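Local structure of T-cell surface glycoprotein YE1/48 (Mus musculus, 1QO3) at residues C[63-68]-C[108-113]. The protein serves, through its extracellular C-type lectin-like domain, as an inhibitory natural killer cell receptor for H-2d alleles, preventing cell lysis. The protein carries 1 engineered substitution. Numbering follows the deposited sequence.
Sequences LVVPSD and MLLSKT
The peptide plane joining S111 to K112 carries V65 over one face: CG2 of V65 sits 3.6 Å from K112 N and 3.8 Å from S111 C. Both polar ends of this plane are bonded, S111 O to the NE2 of Q62 and K112 N to P66 O. The latter bond is 3.2 Å long and bent, 143° at the hydrogen, and the donor stands 32° out of the P66 carbonyl plane. V65 chi1 of -58° sets CG1 beside its own N and anti to the carbonyl carbon, which leaves CG2 in the crowded position between the two, facing the peptide. CG1 meets CD2 of L110 at 4.0 Å, the two side chains crossing at about a right angle. Beyond P66, S67 CA lies 4.0 Å from K112 CB, and one water donates to both S67 O and T113 OG1. K112 runs fully extended beyond CG and delivers NZ to an acidic side chain of another protein's chain, which it meets in a salt bridge. Within this C-type lectin-like domain, the contact sets the loop after helix 55-64 across the end of strand 107-110; V65 also packs on F28 of strand 24-30, while L110 pairs through its backbone with C70 of antiparallel strand 70-77.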
loop_
_atom_site.group_PDB
_atom_site.type_symbol
_atom_site.label_atom_id
_atom_site.label_comp_id
_atom_site.label_asym_id
_atom_site.label_seq_id
_atom_site.Cartn_x
_atom_site.Cartn_y
_atom_site.Cartn_z
ATOM N N LEU C 63 -2.468 4.974 -14.052
ATOM C CA LEU C 63 -1.563 4.619 -12.975
ATOM C C LEU C 63 -0.158 5.051 -13.362
ATOM O O LEU C 63 0.690 5.265 -12.494
ATOM C CB LEU C 63 -1.546 3.105 -12.750
ATOM C CG LEU C 63 -2.847 2.412 -12.343
ATOM C CD1 LEU C 63 -2.588 0.922 -12.213
ATOM C CD2 LEU C 63 -3.367 2.992 -11.030
ATOM N N VAL C 64 0.090 5.179 -14.668
ATOM C CA VAL C 64 1.427 5.540 -15.140
ATOM C C VAL C 64 1.595 6.808 -15.972
ATOM O O VAL C 64 2.719 7.297 -16.103
ATOM C CB VAL C 64 2.065 4.384 -15.942
ATOM C CG1 VAL C 64 2.058 3.112 -15.117
ATOM C CG2 VAL C 64 1.321 4.177 -17.261
ATOM N N VAL C 65 0.520 7.343 -16.549
ATOM C CA VAL C 65 0.656 8.566 -17.347
ATOM C C VAL C 65 0.810 9.802 -16.457
ATOM O O VAL C 65 0.257 9.861 -15.354
ATOM C CB VAL C 65 -0.548 8.796 -18.301
ATOM C CG1 VAL C 65 -0.706 7.597 -19.241
ATOM C CG2 VAL C 65 -1.821 9.048 -17.495
ATOM N N PRO C 66 1.567 10.804 -16.936
ATOM C CA PRO C 66 1.852 12.075 -16.259
ATOM C C PRO C 66 0.614 12.814 -15.752
ATOM O O PRO C 66 -0.480 12.673 -16.307
ATOM C CB PRO C 66 2.575 12.883 -17.335
ATOM C CG PRO C 66 3.255 11.824 -18.168
ATOM C CD PRO C 66 2.179 10.778 -18.279
ATOM N N SER C 67 0.784 13.600 -14.691
ATOM C CA SER C 67 -0.327 14.385 -14.170
ATOM C C SER C 67 -0.567 15.462 -15.233
ATOM O O SER C 67 -1.682 15.966 -15.391
ATOM C CB SER C 67 0.026 15.012 -12.808
ATOM O OG SER C 67 1.160 15.861 -12.886
ATOM N N ASP C 68 0.495 15.806 -15.963
ATOM C CA ASP C 68 0.385 16.773 -17.054
ATOM C C ASP C 68 -0.315 16.012 -18.163
ATOM O O ASP C 68 -0.100 14.817 -18.334
ATOM C CB ASP C 68 1.756 17.225 -17.562
ATOM C CG ASP C 68 2.442 18.183 -16.618
ATOM O OD1 ASP C 68 1.735 18.895 -15.871
ATOM O OD2 ASP C 68 3.691 18.227 -16.641
ATOM N N MET C 108 -8.739 15.792 -27.718
ATOM C CA MET C 108 -8.735 15.123 -26.420
ATOM C C MET C 108 -7.376 14.902 -25.752
ATOM O O MET C 108 -6.432 14.393 -26.361
ATOM C CB MET C 108 -9.463 13.780 -26.543
ATOM C CG MET C 108 -10.048 13.277 -25.239
ATOM S SD MET C 108 -11.273 14.429 -24.549
ATOM C CE MET C 108 -12.675 14.089 -25.618
ATOM N N LEU C 109 -7.305 15.278 -24.480
ATOM C CA LEU C 109 -6.103 15.135 -23.666
ATOM C C LEU C 109 -6.301 14.050 -22.615
ATOM O O LEU C 109 -7.398 13.918 -22.065
ATOM C CB LEU C 109 -5.802 16.443 -22.931
ATOM C CG LEU C 109 -5.319 17.639 -23.739
ATOM C CD1 LEU C 109 -5.482 18.913 -22.925
ATOM C CD2 LEU C 109 -3.867 17.408 -24.136
ATOM N N LEU C 110 -5.247 13.278 -22.342
ATOM C CA LEU C 110 -5.298 12.242 -21.308
ATOM C C LEU C 110 -4.361 12.635 -20.174
ATOM O O LEU C 110 -3.204 13.011 -20.397
ATOM C CB LEU C 110 -4.861 10.865 -21.836
ATOM C CG LEU C 110 -4.645 9.817 -20.721
ATOM C CD1 LEU C 110 -5.975 9.442 -20.067
ATOM C CD2 LEU C 110 -3.976 8.574 -21.275
ATOM N N SER C 111 -4.867 12.565 -18.954
ATOM C CA SER C 111 -4.057 12.877 -17.783
ATOM C C SER C 111 -4.339 11.801 -16.747
ATOM O O SER C 111 -5.296 11.042 -16.875
ATOM C CB SER C 111 -4.415 14.250 -17.212
ATOM O OG SER C 111 -5.679 14.217 -16.575
ATOM N N LYS C 112 -3.491 11.746 -15.728
ATOM C CA LYS C 112 -3.607 10.788 -14.638
ATOM C C LYS C 112 -5.020 10.720 -14.065
ATOM O O LYS C 112 -5.481 9.665 -13.631
ATOM C CB LYS C 112 -2.626 11.177 -13.526
ATOM C CG LYS C 112 -2.832 10.448 -12.200
ATOM C CD LYS C 112 -1.798 10.880 -11.166
ATOM C CE LYS C 112 -2.010 10.152 -9.846
ATOM N NZ LYS C 112 -0.943 10.437 -8.834
ATOM N N THR C 113 -5.714 11.845 -14.080
ATOM C CA THR C 113 -7.049 11.903 -13.504
ATOM C C THR C 113 -8.158 12.281 -14.468
ATOM O O THR C 113 -9.333 12.227 -14.110
ATOM C CB THR C 113 -7.080 12.915 -12.328
ATOM O OG1 THR C 113 -6.608 14.197 -12.783
ATOM C CG2 THR C 113 -6.199 12.429 -11.179
HETATM O O HOH W 1 -3.738 14.594 -13.456
#